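Local structure of glycoside hydrolase family protein (Novosphingobium sp. PP1Y, 6Q2F) at residues A[461-469]-A[505-514]; A[516-526]-A[549-560]. The protein hydrolyses, as an alpha-L-rhamnosidase of the glycoside hydrolases, terminal alpha-L-rhamnose units, probably from rhamnosylated glycosides. All blocks are in the same frame, centred on the assembly; numbering follows the deposited sequence.

Interaction 1 (A[461-469]-A[505-514])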
loop_
_atom_site.group_PDB
_atom_site.type_symbol
_atom_site.label_atom_id
_atom_site.label_comp_id
_atom_site.label_asym_id
_atom_site.label_seq_id
_atom_site.Cartn_x
_atom_site.Cartn_y
_atom_site.Cartn_z
ATOM N N GLY A 461 14.241 9.827 16.552
ATOM C CA GLY A 461 15.395 10.462 15.944
ATOM C C GLY A 461 15.356 10.271 14.444
ATOM O O GLY A 461 14.392 9.749 13.888
ATOM N N LEU A 462 16.433 10.682 13.794
ATOM C CA LEU A 462 16.437 10.768 12.339
ATOM C C LEU A 462 16.144 9.425 11.677
ATOM O O LEU A 462 16.688 8.388 12.067
ATOM C CB LEU A 462 17.790 11.290 11.866
ATOM C CG LEU A 462 18.102 12.700 12.357
ATOM C CD1 LEU A 462 19.545 13.067 11.989
ATOM C CD2 LEU A 462 17.115 13.689 11.726
ATOM N N GLU A 463 15.274 9.458 10.672
ATOM C CA GLU A 463 15.223 8.383 9.700
ATOM C C GLU A 463 16.590 8.234 9.038
ATOM O O GLU A 463 17.176 9.210 8.573
ATOM C CB GLU A 463 14.131 8.686 8.664
ATOM C CG GLU A 463 12.694 8.575 9.227
ATOM C CD GLU A 463 12.249 7.122 9.381
ATOM O OE1 GLU A 463 12.911 6.236 8.796
ATOM O OE2 GLU A 463 11.240 6.866 10.077
ATOM N N VAL A 464 17.110 7.008 9.012
ATOM C CA VAL A 464 18.412 6.771 8.400
ATOM C C VAL A 464 18.324 7.010 6.889
ATOM O O VAL A 464 17.281 6.798 6.258
ATOM C CB VAL A 464 18.920 5.345 8.696
ATOM C CG1 VAL A 464 18.096 4.287 7.929
ATOM C CG2 VAL A 464 20.404 5.209 8.302
ATOM N N ASP A 465 19.422 7.483 6.312
ATOM C CA ASP A 465 19.533 7.728 4.878
ATOM C C ASP A 465 19.219 6.448 4.104
ATOM O O ASP A 465 19.996 5.494 4.123
ATOM C CB ASP A 465 20.949 8.253 4.568
ATOM C CG ASP A 465 21.192 8.463 3.070
ATOM O OD1 ASP A 465 20.338 8.046 2.254
ATOM O OD2 ASP A 465 22.241 9.046 2.719
ATOM N N LYS A 466 18.063 6.416 3.437
ATOM C CA LYS A 466 17.563 5.191 2.830
ATOM C C LYS A 466 18.359 4.773 1.595
ATOM O O LYS A 466 18.179 3.646 1.116
ATOM C CB LYS A 466 16.083 5.369 2.464
ATOM C CG LYS A 466 15.205 5.913 3.610
ATOM C CD LYS A 466 14.822 4.805 4.589
ATOM C CE LYS A 466 14.005 5.371 5.775
ATOM N NZ LYS A 466 14.810 5.499 7.039
ATOM N N PHE A 467 19.211 5.649 1.067
ATOM C CA PHE A 467 20.013 5.349 -0.112
ATOM C C PHE A 467 21.434 4.906 0.222
ATOM O O PHE A 467 22.211 4.635 -0.697
ATOM C CB PHE A 467 20.046 6.577 -1.034
ATOM C CG PHE A 467 18.700 7.219 -1.242
ATOM C CD1 PHE A 467 17.666 6.503 -1.835
ATOM C CD2 PHE A 467 18.477 8.544 -0.866
ATOM C CE1 PHE A 467 16.424 7.077 -2.035
ATOM C CE2 PHE A 467 17.228 9.123 -1.058
ATOM C CZ PHE A 467 16.195 8.384 -1.635
ATOM N N ASP A 468 21.781 4.821 1.503
ATOM C CA ASP A 468 23.137 4.528 1.965
ATOM C C ASP A 468 23.134 3.197 2.704
ATOM O O ASP A 468 22.753 3.139 3.875
ATOM C CB ASP A 468 23.659 5.657 2.859
ATOM C CG ASP A 468 25.126 5.478 3.239
ATOM O OD1 ASP A 468 25.502 4.399 3.740
ATOM O OD2 ASP A 468 25.912 6.421 3.012
ATOM N N GLY A 469 23.606 2.146 2.027
ATOM C CA GLY A 469 23.505 0.803 2.587
ATOM C C GLY A 469 24.243 0.648 3.907
ATOM O O GLY A 469 23.772 -0.036 4.823
ATOM N N ILE A 505 6.198 3.174 3.834
ATOM C CA ILE A 505 7.216 4.202 4.046
ATOM C C ILE A 505 6.679 5.576 3.681
ATOM O O ILE A 505 6.042 5.759 2.640
ATOM C CB ILE A 505 8.509 3.893 3.269
ATOM C CG1 ILE A 505 9.598 4.874 3.708
ATOM C CG2 ILE A 505 8.306 3.975 1.768
ATOM C CD1 ILE A 505 11.032 4.375 3.320
ATOM N N GLU A 506 6.917 6.540 4.568
ATOM C CA GLU A 506 6.622 7.947 4.312
ATOM C C GLU A 506 7.598 8.755 5.167
ATOM O O GLU A 506 7.354 8.963 6.358
ATOM C CB GLU A 506 5.173 8.281 4.640
ATOM C CG GLU A 506 4.757 9.673 4.222
ATOM C CD GLU A 506 3.363 10.023 4.716
ATOM O OE1 GLU A 506 2.586 9.102 5.048
ATOM O OE2 GLU A 506 3.050 11.233 4.780
ATOM N N VAL A 507 8.712 9.181 4.556
ATOM C CA VAL A 507 9.799 9.832 5.282
ATOM C C VAL A 507 10.198 11.145 4.617
ATOM O O VAL A 507 11.268 11.692 4.905
ATOM C CB VAL A 507 11.011 8.893 5.411
ATOM C CG1 VAL A 507 10.650 7.677 6.263
ATOM C CG2 VAL A 507 11.540 8.463 4.013
ATOM N N GLY A 508 9.348 11.670 3.739
ATOM C CA GLY A 508 9.676 12.904 3.039
ATOM C C GLY A 508 10.471 12.645 1.772
ATOM O O GLY A 508 10.666 11.502 1.351
ATOM N N GLU A 509 10.955 13.730 1.160
ATOM C CA GLU A 509 11.522 13.664 -0.188
ATOM C C GLU A 509 13.017 13.938 -0.113
ATOM O O GLU A 509 13.440 15.096 -0.102
ATOM C CB GLU A 509 10.828 14.657 -1.120
ATOM C CG GLU A 509 9.287 14.548 -1.145
ATOM C CD GLU A 509 8.811 13.103 -1.283
ATOM O OE1 GLU A 509 9.447 12.337 -2.028
ATOM O OE2 GLU A 509 7.812 12.744 -0.618
ATOM N N ALA A 510 13.811 12.869 -0.077
ATOM C CA ALA A 510 15.263 12.970 -0.048
ATOM C C ALA A 510 15.830 12.696 -1.439
ATOM O O ALA A 510 15.316 11.852 -2.183
ATOM C CB ALA A 510 15.842 11.986 0.963
ATOM N N ASN A 511 16.890 13.423 -1.803
ATOM C CA ASN A 511 17.411 13.257 -3.157
ATOM C C ASN A 511 18.925 13.384 -3.210
ATOM O O ASN A 511 19.472 13.753 -4.265
ATOM C CB ASN A 511 16.779 14.271 -4.121
ATOM C CG ASN A 511 17.232 15.711 -3.857
ATOM O OD1 ASN A 511 17.941 16.004 -2.897
ATOM N ND2 ASN A 511 16.804 16.619 -4.732
ATOM N N TRP A 512 19.622 13.137 -2.102
ATOM C CA TRP A 512 21.077 13.071 -2.135
ATOM C C TRP A 512 21.554 11.987 -1.181
ATOM O O TRP A 512 20.938 11.711 -0.148
ATOM C CB TRP A 512 21.756 14.409 -1.768
ATOM C CG TRP A 512 23.250 14.263 -1.786
ATOM C CD1 TRP A 512 24.067 14.124 -0.716
ATOM C CD2 TRP A 512 24.086 14.154 -2.948
ATOM N NE1 TRP A 512 25.371 13.971 -1.125
ATOM C CE2 TRP A 512 25.404 13.971 -2.496
ATOM C CE3 TRP A 512 23.844 14.207 -4.328
ATOM C CZ2 TRP A 512 26.486 13.857 -3.369
ATOM C CZ3 TRP A 512 24.913 14.073 -5.194
ATOM C CH2 TRP A 512 26.217 13.907 -4.711
ATOM N N THR A 513 22.667 11.370 -1.547
ATOM C CA THR A 513 23.346 10.446 -0.657
ATOM C C THR A 513 24.814 10.499 -1.054
ATOM O O THR A 513 25.120 10.747 -2.226
ATOM C CB THR A 513 22.748 9.024 -0.755
ATOM O OG1 THR A 513 23.169 8.220 0.355
ATOM C CG2 THR A 513 23.126 8.336 -2.070
ATOM N N PRO A 514 25.738 10.320 -0.109
ATOM C CA PRO A 514 27.145 10.683 -0.391
ATOM C C PRO A 514 27.783 9.940 -1.569
ATOM O O PRO A 514 28.587 10.538 -2.294
ATOM C CB PRO A 514 27.852 10.381 0.938
ATOM C CG PRO A 514 26.777 10.645 1.971
ATOM C CD PRO A 514 25.505 10.058 1.323
HETATM O O HOH W 1 19.227 10.793 1.776
HETATM O O HOH W 2 25.583 6.995 -0.075
#
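Asp465 swings its carboxylate opposite its own backbone N (chi1 177°), and Thr513 places OG1 in the same way (chi1 -165°), so that the hydroxyl donates to Asp465 OD2 over 2.7 Å. This bond joins the loop that returns from strand 436-447 of an inserted antiparallel sheet to helix 469-487 with the loop after strand 497-502 of the (beta/alpha)8-type barrel. The donor arrives on the syn side of the carboxylate, 29° out of its plane. OD2 also forms a salt bridge with Lys151, while OD1 receives the Phe467 backbone N at 2.9 Å; this Asx turn lies within a type I turn from Asp465 to Asp468. A leucine in place of Asp465 would probably leave Thr513 OG1 without its acceptor, Lys151 without this counter-charge and the turn without its side-chain bond to Phe467 N.

The turn delivers Phe467 to the other loop. Its CB packs on Thr513 CB at 3.7 Å; the ring turns its edge to Ala510 O, 3.5 Å from Phe467 CE2, and CE2 also touches Ala510 CB. Farther along, Glu463 CD lies 3.5 Å from Val507 CG1, their side chains crossing at about a right angle. The aliphatic part of Lys466 runs past Ile505 CD1, while its NZ is held by Glu463 OE1, Val464 O and Thr139. Ile505 directly follows Ser504, a sodium ligand. At the other end, Asp468 N-caps helix 469-487 through OD1, which takes Ala471 N, and a water donates to both Asp468 OD2 and Thr513 OG1, the latter at 2.7 Å.

Interaction 2 (A[516-526]-A[549-560])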
loop_
_atom_site.group_PDB
_atom_site.type_symbol
_atom_site.label_atom_id
_atom_site.label_comp_id
_atom_site.label_asym_id
_atom_site.label_seq_id
_atom_site.Cartn_x
_atom_site.Cartn_y
_atom_site.Cartn_z
HETATM N N MSE A 516 26.286 9.070 -4.253
HETATM C CA MSE A 516 25.389 9.247 -5.408
HETATM C C MSE A 516 26.078 9.277 -6.790
HETATM O O MSE A 516 25.594 8.645 -7.733
HETATM C CB MSE A 516 24.583 10.524 -5.236
HETATM C CG MSE A 516 23.535 10.719 -6.283
HETATM SE SE MSE A 516 22.119 9.412 -6.071
HETATM C CE MSE A 516 21.177 9.783 -7.704
ATOM N N LEU A 517 27.177 10.026 -6.926
ATOM C CA LEU A 517 27.835 10.120 -8.230
ATOM C C LEU A 517 28.344 8.759 -8.697
ATOM O O LEU A 517 28.146 8.381 -9.857
ATOM C CB LEU A 517 28.974 11.147 -8.191
ATOM C CG LEU A 517 28.491 12.572 -7.914
ATOM C CD1 LEU A 517 29.643 13.575 -8.003
ATOM C CD2 LEU A 517 27.361 12.958 -8.877
ATOM N N GLU A 518 28.982 7.996 -7.805
ATOM C CA GLU A 518 29.409 6.642 -8.164
ATOM C C GLU A 518 28.210 5.750 -8.456
ATOM O O GLU A 518 28.237 4.959 -9.406
ATOM C CB GLU A 518 30.235 6.001 -7.047
ATOM C CG GLU A 518 31.500 6.726 -6.626
ATOM C CD GLU A 518 31.936 6.299 -5.226
ATOM O OE1 GLU A 518 32.306 5.116 -5.044
ATOM O OE2 GLU A 518 31.870 7.138 -4.302
ATOM N N GLN A 519 27.164 5.831 -7.624
ATOM C CA GLN A 519 25.986 4.998 -7.851
ATOM C C GLN A 519 25.358 5.326 -9.190
ATOM O O GLN A 519 24.963 4.426 -9.934
ATOM C CB GLN A 519 24.951 5.181 -6.729
ATOM C CG GLN A 519 25.437 4.852 -5.320
ATOM C CD GLN A 519 25.600 3.359 -5.087
ATOM O OE1 GLN A 519 25.594 2.568 -6.024
ATOM N NE2 GLN A 519 25.773 2.969 -3.827
ATOM N N PHE A 520 25.233 6.614 -9.508
ATOM C CA PHE A 520 24.641 7.002 -10.784
ATOM C C PHE A 520 25.467 6.461 -11.945
ATOM O O PHE A 520 24.925 5.896 -12.898
ATOM C CB PHE A 520 24.527 8.526 -10.845
ATOM C CG PHE A 520 23.858 9.049 -12.084
ATOM C CD1 PHE A 520 24.540 9.090 -13.297
ATOM C CD2 PHE A 520 22.564 9.543 -12.029
ATOM C CE1 PHE A 520 23.937 9.595 -14.427
ATOM C CE2 PHE A 520 21.951 10.042 -13.160
ATOM C CZ PHE A 520 22.646 10.076 -14.364
ATOM N N GLN A 521 26.793 6.630 -11.876
ATOM C CA GLN A 521 27.661 6.112 -12.924
ATOM C C GLN A 521 27.498 4.606 -13.079
ATOM O O GLN A 521 27.397 4.093 -14.201
ATOM C CB GLN A 521 29.117 6.461 -12.611
ATOM C CG GLN A 521 30.094 5.804 -13.549
ATOM C CD GLN A 521 30.191 6.549 -14.850
ATOM O OE1 GLN A 521 30.415 7.756 -14.864
ATOM N NE2 GLN A 521 30.009 5.843 -15.950
ATOM N N ARG A 522 27.466 3.875 -11.967
ATOM C CA ARG A 522 27.406 2.423 -12.069
ATOM C C ARG A 522 26.050 1.966 -12.603
ATOM O O ARG A 522 25.974 1.000 -13.369
ATOM C CB ARG A 522 27.691 1.784 -10.709
ATOM C CG ARG A 522 27.179 0.318 -10.570
ATOM C CD ARG A 522 27.375 -0.223 -9.149
ATOM N NE ARG A 522 26.380 0.298 -8.198
ATOM C CZ ARG A 522 25.172 -0.231 -8.002
ATOM N NH1 ARG A 522 24.783 -1.293 -8.707
ATOM N NH2 ARG A 522 24.339 0.316 -7.121
ATOM N N LEU A 523 24.967 2.659 -12.225
ATOM C CA LEU A 523 23.633 2.194 -12.597
ATOM C C LEU A 523 23.154 2.754 -13.925
ATOM O O LEU A 523 22.390 2.079 -14.617
ATOM C CB LEU A 523 22.610 2.545 -11.499
ATOM C CG LEU A 523 22.677 1.775 -10.175
ATOM C CD1 LEU A 523 21.981 2.526 -9.021
ATOM C CD2 LEU A 523 22.032 0.401 -10.343
ATOM N N ARG A 524 23.535 3.982 -14.277
ATOM C CA ARG A 524 23.059 4.596 -15.513
ATOM C C ARG A 524 24.100 4.586 -16.624
ATOM O O ARG A 524 23.752 4.851 -17.782
ATOM C CB ARG A 524 22.620 6.044 -15.259
ATOM C CG ARG A 524 21.685 6.222 -14.036
ATOM C CD ARG A 524 20.244 5.926 -14.400
ATOM N NE ARG A 524 19.950 4.497 -14.487
ATOM C CZ ARG A 524 19.558 3.761 -13.447
ATOM N NH1 ARG A 524 19.444 4.331 -12.246
ATOM N NH2 ARG A 524 19.281 2.463 -13.599
ATOM N N GLY A 525 25.365 4.338 -16.305
ATOM C CA GLY A 525 26.393 4.223 -17.319
ATOM C C GLY A 525 27.023 5.512 -17.798
ATOM O O GLY A 525 27.747 5.475 -18.794
ATOM N N TYR A 526 26.753 6.654 -17.161
ATOM C CA TYR A 526 27.419 7.893 -17.549
ATOM C C TYR A 526 27.580 8.798 -16.333
ATOM O O TYR A 526 26.941 8.602 -15.298
ATOM C CB TYR A 526 26.669 8.640 -18.673
ATOM C CG TYR A 526 25.268 9.177 -18.339
ATOM C CD1 TYR A 526 24.156 8.342 -18.353
ATOM C CD2 TYR A 526 25.062 10.534 -18.055
ATOM C CE1 TYR A 526 22.868 8.831 -18.063
ATOM C CE2 TYR A 526 23.773 11.037 -17.770
ATOM C CZ TYR A 526 22.694 10.178 -17.779
ATOM O OH TYR A 526 21.428 10.679 -17.503
ATOM N N PHE A 549 18.044 13.312 -18.025
ATOM C CA PHE A 549 18.976 13.199 -16.913
ATOM C C PHE A 549 18.232 13.143 -15.591
ATOM O O PHE A 549 18.562 12.333 -14.718
ATOM C CB PHE A 549 19.966 14.350 -16.869
ATOM C CG PHE A 549 20.602 14.493 -15.518
ATOM C CD1 PHE A 549 21.492 13.535 -15.063
ATOM C CD2 PHE A 549 20.265 15.539 -14.678
ATOM C CE1 PHE A 549 22.073 13.639 -13.810
ATOM C CE2 PHE A 549 20.838 15.644 -13.422
ATOM C CZ PHE A 549 21.741 14.691 -12.987
ATOM N N LEU A 550 17.239 14.013 -15.413
ATOM C CA LEU A 550 16.513 14.026 -14.149
ATOM C C LEU A 550 15.772 12.711 -13.940
ATOM O O LEU A 550 15.795 12.157 -12.832
ATOM C CB LEU A 550 15.574 15.237 -14.100
ATOM C CG LEU A 550 16.382 16.546 -14.181
ATOM C CD1 LEU A 550 15.522 17.763 -14.522
ATOM C CD2 LEU A 550 17.177 16.785 -12.896
ATOM N N TYR A 551 15.151 12.172 -14.998
ATOM C CA TYR A 551 14.601 10.817 -14.941
ATOM C C TYR A 551 15.644 9.815 -14.454
ATOM O O TYR A 551 15.375 8.998 -13.564
ATOM C CB TYR A 551 14.071 10.391 -16.317
ATOM C CG TYR A 551 13.698 8.914 -16.397
ATOM C CD1 TYR A 551 14.637 7.957 -16.754
ATOM C CD2 TYR A 551 12.413 8.479 -16.088
ATOM C CE1 TYR A 551 14.311 6.599 -16.807
ATOM C CE2 TYR A 551 12.069 7.118 -16.151
ATOM C CZ TYR A 551 13.028 6.191 -16.497
ATOM O OH TYR A 551 12.716 4.838 -16.566
ATOM N N ASP A 552 16.840 9.853 -15.050
ATOM C CA ASP A 552 17.923 8.957 -14.645
ATOM C C ASP A 552 18.313 9.184 -13.191
ATOM O O ASP A 552 18.674 8.239 -12.475
ATOM C CB ASP A 552 19.150 9.165 -15.553
ATOM C CG ASP A 552 18.953 8.579 -16.942
ATOM O OD1 ASP A 552 18.100 7.668 -17.069
ATOM O OD2 ASP A 552 19.647 9.019 -17.896
ATOM N N TYR A 553 18.273 10.438 -12.743
ATOM C CA TYR A 553 18.613 10.725 -11.356
ATOM C C TYR A 553 17.552 10.165 -10.422
ATOM O O TYR A 553 17.874 9.475 -9.449
ATOM C CB TYR A 553 18.790 12.231 -11.169
ATOM C CG TYR A 553 19.447 12.612 -9.868
ATOM C CD1 TYR A 553 20.832 12.710 -9.774
ATOM C CD2 TYR A 553 18.687 12.866 -8.733
ATOM C CE1 TYR A 553 21.438 13.063 -8.589
ATOM C CE2 TYR A 553 19.284 13.209 -7.533
ATOM C CZ TYR A 553 20.667 13.312 -7.471
ATOM O OH TYR A 553 21.280 13.656 -6.291
ATOM N N ARG A 554 16.276 10.420 -10.726
ATOM C CA ARG A 554 15.197 9.839 -9.936
ATOM C C ARG A 554 15.280 8.327 -9.949
ATOM O O ARG A 554 15.031 7.676 -8.928
ATOM C CB ARG A 554 13.834 10.308 -10.462
ATOM C CG ARG A 554 13.577 11.811 -10.250
ATOM C CD ARG A 554 12.110 12.147 -10.491
ATOM N NE ARG A 554 11.677 11.647 -11.790
ATOM C CZ ARG A 554 11.882 12.282 -12.940
ATOM N NH1 ARG A 554 12.500 13.458 -12.960
ATOM N NH2 ARG A 554 11.458 11.747 -14.070
ATOM N N ARG A 555 15.666 7.748 -11.089
ATOM C CA ARG A 555 15.711 6.292 -11.175
ATOM C C ARG A 555 16.832 5.731 -10.315
ATOM O O ARG A 555 16.699 4.647 -9.724
ATOM C CB ARG A 555 15.869 5.862 -12.630
ATOM C CG ARG A 555 15.938 4.354 -12.800
ATOM C CD ARG A 555 15.570 3.949 -14.208
ATOM N NE ARG A 555 15.670 2.505 -14.400
ATOM C CZ ARG A 555 15.186 1.864 -15.458
ATOM N NH1 ARG A 555 14.554 2.547 -16.406
ATOM N NH2 ARG A 555 15.314 0.545 -15.553
ATOM N N THR A 556 17.937 6.450 -10.217
ATOM C CA THR A 556 19.009 5.985 -9.350
ATOM C C THR A 556 18.577 5.992 -7.891
ATOM O O THR A 556 18.910 5.072 -7.132
ATOM C CB THR A 556 20.243 6.856 -9.568
ATOM O OG1 THR A 556 20.647 6.761 -10.945
ATOM C CG2 THR A 556 21.389 6.409 -8.672
ATOM N N LEU A 557 17.837 7.017 -7.478
ATOM C CA LEU A 557 17.345 7.050 -6.105
ATOM C C LEU A 557 16.415 5.865 -5.852
ATOM O O LEU A 557 16.522 5.182 -4.828
ATOM C CB LEU A 557 16.624 8.374 -5.840
ATOM C CG LEU A 557 17.419 9.680 -5.953
ATOM C CD1 LEU A 557 16.499 10.892 -5.922
ATOM C CD2 LEU A 557 18.423 9.761 -4.799
ATOM N N ALA A 558 15.514 5.592 -6.807
ATOM C CA ALA A 558 14.617 4.446 -6.670
ATOM C C ALA A 558 15.404 3.147 -6.600
ATOM O O ALA A 558 15.096 2.282 -5.778
ATOM C CB ALA A 558 13.619 4.414 -7.825
ATOM N N ASP A 559 16.445 3.007 -7.434
ATOM C CA ASP A 559 17.282 1.807 -7.388
ATOM C C ASP A 559 17.933 1.645 -6.021
ATOM O O ASP A 559 18.019 0.535 -5.482
ATOM C CB ASP A 559 18.372 1.869 -8.471
ATOM C CG ASP A 559 17.829 1.661 -9.896
ATOM O OD1 ASP A 559 16.730 1.064 -10.062
ATOM O OD2 ASP A 559 18.520 2.098 -10.842
ATOM N N LEU A 560 18.436 2.743 -5.459
ATOM C CA LEU A 560 19.166 2.638 -4.200
ATOM C C LEU A 560 18.219 2.370 -3.031
ATOM O O LEU A 560 18.563 1.626 -2.111
ATOM C CB LEU A 560 20.010 3.897 -3.976
ATOM C CG LEU A 560 21.125 4.179 -5.010
ATOM C CD1 LEU A 560 21.787 5.524 -4.765
ATOM C CD2 LEU A 560 22.177 3.080 -5.026
#
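Both terminal nitrogens of Arg524 converge on a single carboxylate oxygen: Asp559 OD2 receives NH1 at 2.8 Å and NH2 at 2.9 Å, in the guanidinium plane. The salt bridge spans two helices, 516-524 and 543-575, that cross almost perpendicularly (100°) with knobs-into-holes packing in the connection between barrel strands 497-502 and 579-582. Arg524 reaches its partner through a chain bent at chi2 (-83°) and again at chi3. Its guanidinium is sandwiched, Arg555 CG over one face and Leu523 CB over the other, and NH1 also donates to Thr556 OG1 at 3.0 Å. That hydroxyl in turn donates to Asp552 O, so it relays the grip to the preceding helical turn. Arg555 is a close like charge, probably moderated by Asp559 and perhaps by Glu740, though the position of Arg555 NH1 is less certain.

Met516, present as selenomethionine, fills the apolar end. Its CE lies 3.5 Å from the centroid of the Tyr553 ring and only 16° off the normal, a CH-pi contact over the face, with SE completing the Met-aromatic pair; Thr556, Leu557 and Leu560 line the rest of the hole. Between the two ends sits Phe520, whose CZ approaches Phe549 CE1 to 3.7 Å in an oblique aromatic pair. Beyond the helix, Gly525 turns the chain with positive phi and lets Tyr526 fold back. Tyr526 OH donates to Asp552 OD2, also held by Asn830; the modelled 2.5 Å is very short and its exact value doubtful. Arg524 CG covers the centre of one Phe520 ring face, and Phe520 CE1 that of Tyr526.

How the interactions relate
Along the chain the two contacts come in series, interaction 1 closing just before helix 516-524 opens interaction 2. Their centres lie 16 Å apart on the same side of the chain's centre. Residues 505-514, 516-526 and 549-560 all lie in the connection from barrel strand 497-502 to the next parallel strand, 579-582, whereas 461-469 comes earlier, ahead of helix 469-487. The contacts touch directly: Tyr553 OH is probably hydrogen-bonded to Asn511 O at 2.7 Å, and Trp512 packs against the same tyrosine. Phe467 and Asn511 also meet Leu557. One packed region thus runs from Ile505, whose side chain lies about 9 Å from the sodium ion, to the helix pair of interaction 2.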